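Local coordinates for F-actin-capping protein subunit alpha (Plasmodium berghei, PDB 7A0H), which probably caps the fast-growing barbed ends of actin filaments, blocking subunit exchange there without severing the filament, at residues 52-57 with 78-83; 121-126 with 245-250; 137-140 with 144-147; 194-199 with 255-260. All coordinates share one frame; numbering follows the deposited sequence.

Contact 1. Residues 52-57 with 78-83; sequences YNEDNY and NLYLHP
Glu54 and Tyr80 meet through a single polar link: the phenol OH of Tyr80 donates to OE2 of Glu54, with 2.5 Å between the two oxygens, a short bond. The carboxylate oxygen lies at the edge of the ring, in its plane, and accepts the hydrogen bond on its anti lone pair, the one turned away from OE1. The two side chains cross at about a right angle, and the carboxylate plane stands 66° from the ring. Glu54 spans the gap because its CG lies anti to the carbonyl carbon and the chain is extended beyond it. Tyr80 points its CB at the helix, and the two side chains together span the 10.2 Å between the CA atoms of Glu54 and Tyr80. Here the last of the three N-terminal helices, 39-55, meets the small antiparallel sheet that follows it, on strand 79-82. Both residues are buried, and a lone carboxylate would be costly there; Lys75 forms a salt bridge to the same OE2, probably keeping it ionised. Ile68 and Ile70 of strand 66-70 pack on the tyrosine, whose ring gives them apolar bulk and also meets that of His93 with planes about 80° apart.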
# COMPACT_ATOMS: atom_id res chain seq x y z
N TYR A 52 4.44 6.17 -15.92
CA TYR A 52 3.80 5.13 -15.13
C TYR A 52 3.38 3.95 -15.99
O TYR A 52 3.64 2.79 -15.65
CB TYR A 52 2.60 5.77 -14.43
CG TYR A 52 1.87 4.84 -13.59
CD1 TYR A 52 2.28 4.58 -12.31
CD2 TYR A 52 0.79 4.14 -14.11
CE1 TYR A 52 1.61 3.67 -11.52
CE2 TYR A 52 0.11 3.22 -13.35
CZ TYR A 52 0.52 2.99 -12.05
OH TYR A 52 -0.18 2.10 -11.27
N ASN A 53 2.69 4.21 -17.11
CA ASN A 53 2.24 3.14 -17.99
C ASN A 53 3.42 2.37 -18.54
O ASN A 53 3.40 1.15 -18.68
CB ASN A 53 1.42 3.71 -19.17
CG ASN A 53 -0.02 3.96 -18.83
OD1 ASN A 53 -0.44 3.71 -17.70
ND2 ASN A 53 -0.81 4.50 -19.79
N GLU A 54 4.47 3.07 -18.89
CA GLU A 54 5.61 2.39 -19.45
C GLU A 54 6.26 1.53 -18.39
O GLU A 54 6.63 0.38 -18.67
CB GLU A 54 6.56 3.42 -20.04
CG GLU A 54 5.90 4.08 -21.25
CD GLU A 54 6.67 5.29 -21.76
OE1 GLU A 54 7.68 5.65 -21.11
OE2 GLU A 54 6.30 5.83 -22.82
N ASP A 55 6.35 2.06 -17.15
CA ASP A 55 6.95 1.33 -16.06
C ASP A 55 6.20 0.05 -15.71
O ASP A 55 6.70 -0.77 -14.94
CB ASP A 55 7.06 2.21 -14.83
CG ASP A 55 8.12 3.25 -15.01
OD1 ASP A 55 8.76 3.21 -16.09
OD2 ASP A 55 8.35 4.07 -14.11
N ASN A 56 4.96 -0.10 -16.15
CA ASN A 56 4.17 -1.23 -15.70
C ASN A 56 3.72 -2.09 -16.85
O ASN A 56 2.82 -2.92 -16.66
CB ASN A 56 2.98 -0.76 -14.88
CG ASN A 56 3.39 -0.27 -13.50
OD1 ASN A 56 3.84 -1.08 -12.66
ND2 ASN A 56 3.34 1.06 -13.29
N TYR A 57 4.29 -1.92 -18.05
CA TYR A 57 3.98 -2.84 -19.12
C TYR A 57 2.48 -2.98 -19.20
O TYR A 57 1.95 -4.09 -19.18
CB TYR A 57 4.63 -4.23 -18.92
CG TYR A 57 6.13 -4.12 -18.91
CD1 TYR A 57 6.87 -4.17 -20.08
CD2 TYR A 57 6.80 -3.93 -17.73
CE1 TYR A 57 8.23 -3.98 -20.07
CE2 TYR A 57 8.16 -3.76 -17.71
CZ TYR A 57 8.86 -3.82 -18.87
OH TYR A 57 10.20 -3.64 -18.83
N ASN A 78 7.21 8.97 -30.25
CA ASN A 78 6.16 9.15 -29.26
C ASN A 78 5.08 8.09 -29.42
O ASN A 78 4.01 8.17 -28.79
CB ASN A 78 5.63 10.57 -29.41
CG ASN A 78 6.77 11.63 -29.29
OD1 ASN A 78 7.33 11.84 -28.21
ND2 ASN A 78 7.14 12.23 -30.42
N LEU A 79 5.35 7.11 -30.28
CA LEU A 79 4.49 5.97 -30.62
C LEU A 79 5.03 4.69 -29.96
O LEU A 79 6.04 4.67 -29.24
CB LEU A 79 4.38 5.88 -32.16
CG LEU A 79 4.05 7.25 -32.89
CD1 LEU A 79 3.85 7.18 -34.38
CD2 LEU A 79 2.82 7.92 -32.36
N TYR A 80 4.31 3.59 -30.18
CA TYR A 80 4.57 2.30 -29.56
C TYR A 80 4.50 1.24 -30.65
O TYR A 80 3.52 1.17 -31.38
CB TYR A 80 3.55 1.97 -28.44
CG TYR A 80 3.73 2.97 -27.31
CD1 TYR A 80 4.74 2.79 -26.39
CD2 TYR A 80 2.93 4.16 -27.22
CE1 TYR A 80 4.96 3.70 -25.41
CE2 TYR A 80 3.13 5.12 -26.20
CZ TYR A 80 4.16 4.91 -25.34
OH TYR A 80 4.32 5.83 -24.38
N LEU A 81 5.50 0.34 -30.70
CA LEU A 81 5.57 -0.63 -31.78
C LEU A 81 4.73 -1.83 -31.43
O LEU A 81 4.75 -2.32 -30.28
CB LEU A 81 7.00 -1.07 -32.08
CG LEU A 81 7.19 -2.08 -33.24
CD1 LEU A 81 6.92 -1.44 -34.61
CD2 LEU A 81 8.60 -2.67 -33.21
N HIS A 82 3.97 -2.27 -32.38
CA HIS A 82 3.53 -3.65 -32.31
C HIS A 82 4.39 -4.48 -33.30
O HIS A 82 4.20 -4.36 -34.51
CB HIS A 82 2.05 -3.73 -32.69
CG HIS A 82 1.45 -5.08 -32.47
ND1 HIS A 82 1.68 -6.13 -33.33
CD2 HIS A 82 0.54 -5.51 -31.56
CE1 HIS A 82 0.90 -7.15 -32.97
NE2 HIS A 82 0.23 -6.81 -31.89
N PRO A 83 5.35 -5.27 -32.84
CA PRO A 83 6.34 -5.86 -33.77
C PRO A 83 5.78 -6.93 -34.72
O PRO A 83 6.27 -7.08 -35.84
CB PRO A 83 7.42 -6.41 -32.84
CG PRO A 83 6.84 -6.43 -31.50
CD PRO A 83 5.85 -5.27 -31.45

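Contact 2. Residues 121-126 with 245-250; sequences NNKLKE and NFASSI. With GOL (glycerol), chain X.
Lys123 reaches across to Ala247 and Ser248, and its aliphatic stem makes the apolar part of the contact. CG of Lys123 rests on CB of Ala247 at 3.5 Å, while farther out CE lies 3.6 Å from OG of Ser248. The chain kinks at chi2 (-40°), which takes the outer carbons past the alanine toward the serine. Alanine suits this spot because its single methyl lets the two helices, 112-131 and 243-266, come together to 6.4 Å between the CA atoms of Lys123 and Ala247. On the sheet side, Leu124 and Ile250 turn to the large antiparallel sheet, touching Ile177 and Leu175 of strand 170-183, so the helices lie side by side on one sheet face.

The polar interactions gather at the outer rim, round a glycerol that probably came from the crystallisation liquor. Its O2 is hydrogen-bonded to OG of Ser248 at 2.9 Å, where either hydroxyl could be the donor, and makes a weak bond of 3.5 Å to OE1 of Glu126. The ammonium of Lys123 forms a long, weak ion pair with Glu244.

The chemistry thus divides by depth, with methyl and methylene groups between the helices and charge and hydroxyls at the outer rim. The direct grip is consequently mainly van der Waals, and its polar outer side can accommodate a small polyol.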
# COMPACT_ATOMS: atom_id res chain seq x y z
N ASN A 121 9.42 -15.23 -31.24
CA ASN A 121 8.01 -14.91 -31.07
C ASN A 121 7.16 -16.18 -31.10
O ASN A 121 6.25 -16.37 -30.27
CB ASN A 121 7.56 -13.95 -32.19
CG ASN A 121 6.07 -13.74 -32.20
OD1 ASN A 121 5.56 -13.02 -31.35
ND2 ASN A 121 5.36 -14.45 -33.07
N ASN A 122 7.40 -17.04 -32.10
CA ASN A 122 6.63 -18.29 -32.21
C ASN A 122 6.81 -19.21 -31.02
O ASN A 122 5.84 -19.81 -30.54
CB ASN A 122 7.06 -19.06 -33.46
CG ASN A 122 6.89 -18.23 -34.67
OD1 ASN A 122 6.22 -17.18 -34.59
ND2 ASN A 122 7.46 -18.65 -35.78
N LYS A 123 8.04 -19.32 -30.50
CA LYS A 123 8.24 -20.21 -29.36
C LYS A 123 7.59 -19.61 -28.10
O LYS A 123 7.05 -20.35 -27.27
CB LYS A 123 9.73 -20.36 -29.06
CG LYS A 123 10.57 -21.08 -30.10
CD LYS A 123 9.87 -22.26 -30.70
CE LYS A 123 10.75 -22.92 -31.84
NZ LYS A 123 9.95 -24.08 -32.39
N LEU A 124 7.63 -18.25 -27.97
CA LEU A 124 6.99 -17.56 -26.82
C LEU A 124 5.51 -17.79 -26.86
O LEU A 124 4.91 -18.23 -25.89
CB LEU A 124 7.26 -16.07 -26.83
CG LEU A 124 6.91 -15.30 -25.52
CD1 LEU A 124 7.76 -15.68 -24.27
CD2 LEU A 124 7.09 -13.77 -25.81
N LYS A 125 4.90 -17.65 -28.01
CA LYS A 125 3.48 -17.94 -28.06
C LYS A 125 3.19 -19.41 -27.78
O LYS A 125 2.20 -19.73 -27.09
CB LYS A 125 2.91 -17.50 -29.42
CG LYS A 125 2.85 -15.85 -29.40
CD LYS A 125 2.16 -15.21 -30.53
CE LYS A 125 2.37 -13.69 -30.46
NZ LYS A 125 1.67 -13.02 -29.31
N GLU A 126 4.01 -20.33 -28.31
CA GLU A 126 3.71 -21.75 -28.08
C GLU A 126 3.81 -22.05 -26.60
O GLU A 126 2.97 -22.77 -26.01
CB GLU A 126 4.67 -22.63 -28.91
CG GLU A 126 4.63 -24.13 -28.62
CD GLU A 126 5.67 -24.97 -29.44
OE1 GLU A 126 6.92 -24.73 -29.32
OE2 GLU A 126 5.21 -25.87 -30.20
N ASN A 245 16.61 -23.17 -32.88
CA ASN A 245 17.12 -23.80 -31.67
C ASN A 245 17.48 -22.74 -30.64
O ASN A 245 17.35 -22.96 -29.43
CB ASN A 245 18.35 -24.66 -31.97
CG ASN A 245 18.04 -25.97 -32.72
OD1 ASN A 245 16.88 -26.38 -32.87
ND2 ASN A 245 19.13 -26.62 -33.23
N PHE A 246 18.00 -21.61 -31.12
CA PHE A 246 18.27 -20.43 -30.28
C PHE A 246 17.02 -20.00 -29.50
O PHE A 246 17.06 -19.88 -28.29
CB PHE A 246 18.81 -19.30 -31.20
CG PHE A 246 19.13 -17.95 -30.48
CD1 PHE A 246 20.43 -17.62 -30.13
CD2 PHE A 246 18.10 -17.02 -30.19
CE1 PHE A 246 20.75 -16.41 -29.51
CE2 PHE A 246 18.38 -15.82 -29.52
CZ PHE A 246 19.71 -15.48 -29.21
N ALA A 247 15.88 -19.92 -30.17
CA ALA A 247 14.62 -19.52 -29.57
C ALA A 247 14.18 -20.55 -28.53
O ALA A 247 13.79 -20.21 -27.38
CB ALA A 247 13.60 -19.36 -30.73
N SER A 248 14.28 -21.82 -28.89
CA SER A 248 13.91 -22.91 -27.97
C SER A 248 14.76 -22.87 -26.71
O SER A 248 14.23 -23.02 -25.62
CB SER A 248 14.04 -24.25 -28.69
OG SER A 248 12.85 -24.52 -29.46
N SER A 249 16.08 -22.58 -26.82
CA SER A 249 16.93 -22.56 -25.64
C SER A 249 16.54 -21.42 -24.69
O SER A 249 16.42 -21.62 -23.49
CB SER A 249 18.42 -22.39 -25.99
OG SER A 249 18.87 -23.31 -26.96
N ILE A 250 16.36 -20.22 -25.24
CA ILE A 250 15.86 -19.10 -24.43
C ILE A 250 14.53 -19.45 -23.79
O ILE A 250 14.35 -19.32 -22.58
CB ILE A 250 15.72 -17.84 -25.30
CG1 ILE A 250 17.07 -17.33 -25.69
CG2 ILE A 250 15.00 -16.71 -24.46
CD1 ILE A 250 16.96 -16.32 -26.74
C1 GOL X . 8.39 -27.64 -29.61
O1 GOL X . 7.58 -28.56 -28.77
C2 GOL X . 9.92 -27.26 -29.08
O2 GOL X . 10.21 -25.81 -29.35
C3 GOL X . 10.13 -27.54 -27.54
O3 GOL X . 11.59 -27.46 -27.29

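Contact 3. Residues 137-140 with 144-147; sequences DHQT and PTVN
The nearest CA atoms of the two segments are those of Gln139 and Pro144, 6.6 Å apart, in a stretch of chain with neither helix nor strand. Gln139 has an extended backbone (phi -63°, psi 142°), and Thr145 is still more fully stretched, so the main chain of 144-147 passes in front of the glutamine with its amide within reach.

The side-chain part belongs to Gln139. Its CB leads toward the other segment, and a bend at chi2 (-136°), well away from a staggered value, sets the terminal amide beside Thr145. There OE1 accepts the backbone N-H of Thr145 almost in a straight line, but the 2.5 Å between OE1 and N is very short, and the exact placing of the amide is doubtful. In the model as placed, and with the same doubt, the methyl CG2 of Thr145 borders OE1 at 3.1 Å, and CA of Pro144 lies 3.3 Å from that oxygen. Glutamine suits the place because it is long enough to carry an amide to a main chain running past it. Asn147 instead directs its polar end to His152.

The arrangement is a side-chain-to-main-chain contact within the exposed, irregular loop joining helix 112-131 to strand 154-167 of the large sheet.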
# COMPACT_ATOMS: atom_id res chain seq x y z
N ASP A 137 -9.08 -23.85 -16.54
CA ASP A 137 -8.09 -23.93 -15.46
C ASP A 137 -8.15 -22.80 -14.43
O ASP A 137 -7.66 -23.00 -13.32
CB ASP A 137 -6.68 -23.99 -16.05
CG ASP A 137 -6.52 -25.12 -17.03
OD1 ASP A 137 -6.89 -26.27 -16.65
OD2 ASP A 137 -6.06 -24.83 -18.18
N HIS A 138 -8.71 -21.62 -14.76
CA HIS A 138 -8.96 -20.60 -13.73
C HIS A 138 -10.18 -20.97 -12.89
O HIS A 138 -10.55 -20.22 -11.97
CB HIS A 138 -9.18 -19.19 -14.31
CG HIS A 138 -8.05 -18.69 -15.16
ND1 HIS A 138 -8.04 -18.83 -16.54
CD2 HIS A 138 -6.91 -18.03 -14.85
CE1 HIS A 138 -6.92 -18.32 -17.03
NE2 HIS A 138 -6.22 -17.82 -16.03
N GLN A 139 -10.82 -22.10 -13.22
CA GLN A 139 -11.98 -22.59 -12.51
C GLN A 139 -11.62 -22.93 -11.08
O GLN A 139 -10.55 -23.47 -10.79
CB GLN A 139 -12.54 -23.86 -13.18
CG GLN A 139 -13.54 -23.61 -14.31
CD GLN A 139 -14.74 -24.54 -14.22
OE1 GLN A 139 -14.60 -25.70 -13.83
NE2 GLN A 139 -15.92 -24.02 -14.54
N THR A 140 -12.56 -22.61 -10.18
CA THR A 140 -12.49 -22.97 -8.77
C THR A 140 -13.08 -24.38 -8.58
O THR A 140 -14.11 -24.58 -7.95
CB THR A 140 -13.22 -21.92 -7.94
OG1 THR A 140 -14.56 -21.77 -8.41
CG2 THR A 140 -12.51 -20.57 -8.05
N PRO A 144 -12.78 -29.27 -14.88
CA PRO A 144 -13.42 -28.20 -15.66
C PRO A 144 -14.93 -28.39 -15.75
O PRO A 144 -15.42 -29.32 -16.40
CB PRO A 144 -12.75 -28.32 -17.03
CG PRO A 144 -12.47 -29.74 -17.16
CD PRO A 144 -12.07 -30.21 -15.77
N THR A 145 -15.67 -27.50 -15.11
CA THR A 145 -17.12 -27.56 -15.15
C THR A 145 -17.71 -26.26 -15.73
O THR A 145 -17.00 -25.38 -16.23
CB THR A 145 -17.65 -27.88 -13.74
OG1 THR A 145 -19.06 -28.07 -13.78
CG2 THR A 145 -17.32 -26.74 -12.76
N VAL A 146 -19.03 -26.15 -15.65
CA VAL A 146 -19.73 -24.94 -16.05
C VAL A 146 -19.52 -23.82 -15.03
O VAL A 146 -19.50 -24.04 -13.81
CB VAL A 146 -21.21 -25.29 -16.22
CG1 VAL A 146 -21.83 -25.49 -14.85
CG2 VAL A 146 -21.91 -24.25 -16.95
N ASN A 147 -19.33 -22.59 -15.53
CA ASN A 147 -19.34 -21.39 -14.70
C ASN A 147 -20.79 -20.91 -14.52
O ASN A 147 -21.56 -20.84 -15.48
CB ASN A 147 -18.44 -20.31 -15.30
CG ASN A 147 -18.58 -18.99 -14.60
OD1 ASN A 147 -18.86 -18.94 -13.41
ND2 ASN A 147 -18.40 -17.90 -15.34

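Contact 4. Residues 194-199 with 255-260; sequences SSWNVN and RECEND
Trp196 meets Cys257 at the far corner of its indole, where CH2 lies 3.4 Å from CB of the cysteine. The approach is oblique, and so is that of the sulfur: SG sits 5.0 Å from the centroid of the six-membered ring of Trp196, 73° off the ring normal, a sulfur-aromatic contact. At the indole edge, in the ring plane, stands OG of Ser194, which accepts the N-H of Trp196 NE1 at 2.7 Å in a nearly straight bond (173°). Leu209 of the neighbouring strand also touches the indole.

Ser194 and Trp196 are two residues apart on strand 187-200, so both side chains leave the same face of the large antiparallel sheet, the face across which the long C-terminal helix 243-266 lies. This helix-over-sheet layer is the core of the capping-protein fold. Small serine leaves room beside the large tryptophan, and its hydroxyl links the indole to the helix: with OG anti to the backbone N (chi1 177°), it donates a hydrogen bond to OE2 of Glu258, 2.7 Å from OG, on the anti lone pair of that oxygen.

Glu258 reaches the serine because its chain is extended beyond CG. The other oxygen, OE1, takes hydrogen bonds from the hydroxyls of Tyr127 and Tyr132, so this buried carboxylate is gripped by three hydroxyls, which would be expected to spread its charge. Leu286 of the second subunit packs against the same glutamate, bringing the other copy up to the helix at this point.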
# COMPACT_ATOMS: atom_id res chain seq x y z
N SER A 194 6.48 -10.80 -17.12
CA SER A 194 7.71 -11.63 -17.19
C SER A 194 8.54 -11.15 -18.37
O SER A 194 8.12 -11.25 -19.54
CB SER A 194 7.37 -13.12 -17.34
OG SER A 194 8.56 -13.90 -17.49
N SER A 195 9.70 -10.60 -18.09
CA SER A 195 10.41 -9.90 -19.14
C SER A 195 11.84 -10.36 -19.25
O SER A 195 12.50 -10.60 -18.22
CB SER A 195 10.31 -8.29 -18.91
OG SER A 195 10.88 -7.96 -17.66
N TRP A 196 12.34 -10.43 -20.48
CA TRP A 196 13.59 -11.15 -20.80
C TRP A 196 14.33 -10.38 -21.87
O TRP A 196 13.72 -9.94 -22.88
CB TRP A 196 13.26 -12.60 -21.27
CG TRP A 196 12.57 -13.29 -20.14
CD1 TRP A 196 11.22 -13.31 -19.90
CD2 TRP A 196 13.18 -13.99 -19.04
NE1 TRP A 196 10.95 -13.90 -18.68
CE2 TRP A 196 12.13 -14.35 -18.16
CE3 TRP A 196 14.51 -14.37 -18.75
CZ2 TRP A 196 12.36 -15.18 -17.02
CZ3 TRP A 196 14.75 -15.10 -17.58
CH2 TRP A 196 13.66 -15.50 -16.73
N ASN A 197 15.61 -10.15 -21.61
CA ASN A 197 16.48 -9.52 -22.58
C ASN A 197 17.72 -10.37 -22.90
O ASN A 197 18.35 -10.99 -22.01
CB ASN A 197 16.93 -8.18 -22.04
CG ASN A 197 17.43 -7.28 -23.10
OD1 ASN A 197 16.68 -6.80 -23.94
ND2 ASN A 197 18.73 -7.03 -23.08
N VAL A 198 18.09 -10.40 -24.16
CA VAL A 198 19.39 -10.96 -24.53
C VAL A 198 20.06 -10.02 -25.51
O VAL A 198 19.46 -9.58 -26.50
CB VAL A 198 19.33 -12.39 -25.14
CG1 VAL A 198 18.41 -12.43 -26.25
CG2 VAL A 198 20.69 -12.79 -25.64
N ASN A 199 21.31 -9.71 -25.24
CA ASN A 199 22.09 -8.86 -26.12
C ASN A 199 23.25 -9.72 -26.64
O ASN A 199 24.07 -10.17 -25.84
CB ASN A 199 22.57 -7.61 -25.35
CG ASN A 199 23.17 -6.56 -26.27
OD1 ASN A 199 22.50 -6.05 -27.18
ND2 ASN A 199 24.47 -6.31 -26.10
N ARG A 255 10.95 -21.04 -19.21
CA ARG A 255 10.07 -22.07 -18.64
C ARG A 255 10.50 -22.43 -17.21
O ARG A 255 9.69 -22.50 -16.28
CB ARG A 255 10.04 -23.32 -19.55
CG ARG A 255 9.32 -24.55 -18.95
CD ARG A 255 9.15 -25.72 -19.96
NE ARG A 255 10.45 -26.11 -20.53
CZ ARG A 255 10.60 -26.73 -21.68
NH1 ARG A 255 9.50 -27.08 -22.39
NH2 ARG A 255 11.82 -26.98 -22.10
N GLU A 256 11.80 -22.56 -17.01
CA GLU A 256 12.32 -22.96 -15.70
C GLU A 256 12.25 -21.83 -14.70
O GLU A 256 11.98 -22.05 -13.50
CB GLU A 256 13.77 -23.40 -15.89
CG GLU A 256 14.38 -24.10 -14.72
CD GLU A 256 15.92 -24.01 -14.69
OE1 GLU A 256 16.51 -23.29 -15.55
OE2 GLU A 256 16.52 -24.61 -13.75
N CYS A 257 12.65 -20.64 -15.11
CA CYS A 257 12.55 -19.49 -14.17
C CYS A 257 11.11 -19.23 -13.73
O CYS A 257 10.85 -18.96 -12.54
CB CYS A 257 13.21 -18.30 -14.83
SG CYS A 257 15.02 -18.53 -15.02
N GLU A 258 10.13 -19.47 -14.59
CA GLU A 258 8.75 -19.21 -14.16
C GLU A 258 8.31 -20.30 -13.21
O GLU A 258 7.60 -20.04 -12.24
CB GLU A 258 7.85 -19.07 -15.39
CG GLU A 258 8.18 -17.68 -16.24
CD GLU A 258 7.08 -17.26 -17.19
OE1 GLU A 258 6.22 -18.09 -17.49
OE2 GLU A 258 7.08 -16.16 -17.71
N ASN A 259 8.77 -21.52 -13.47
CA ASN A 259 8.56 -22.62 -12.52
C ASN A 259 9.19 -22.29 -11.17
O ASN A 259 8.64 -22.64 -10.13
CB ASN A 259 9.23 -23.93 -13.06
CG ASN A 259 8.33 -24.71 -14.01
OD1 ASN A 259 7.11 -24.71 -13.83
ND2 ASN A 259 8.93 -25.41 -15.02
N ASP A 260 10.36 -21.66 -11.16
CA ASP A 260 11.03 -21.35 -9.89
C ASP A 260 10.24 -20.32 -9.08
O ASP A 260 10.20 -20.41 -7.84
CB ASP A 260 12.47 -20.91 -10.22
CG ASP A 260 13.34 -20.60 -8.97
OD1 ASP A 260 13.28 -21.33 -7.93
OD2 ASP A 260 14.14 -19.61 -9.06

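In the fold
Contacts 2 and 4 form a pair: both use helix 243-266, their centres are 12 Å apart, and they touch where CD1 of Ile250 meets CG1 of Val198 at 4.2 Å. Their segments alternate along the chain, joining helices 112-131 and 243-266 to each other and the latter to strand 187-200 of the large sheet they pack on. Contact 3 is nested in the long stretch of chain between the segments of contact 2, yet its centre lies about 29 Å from that of contact 2, out at the surface. Contact 1 belongs to the N-terminal part; its centre is about 20 Å from that of contact 4, although nearest atoms are about 5 Å apart.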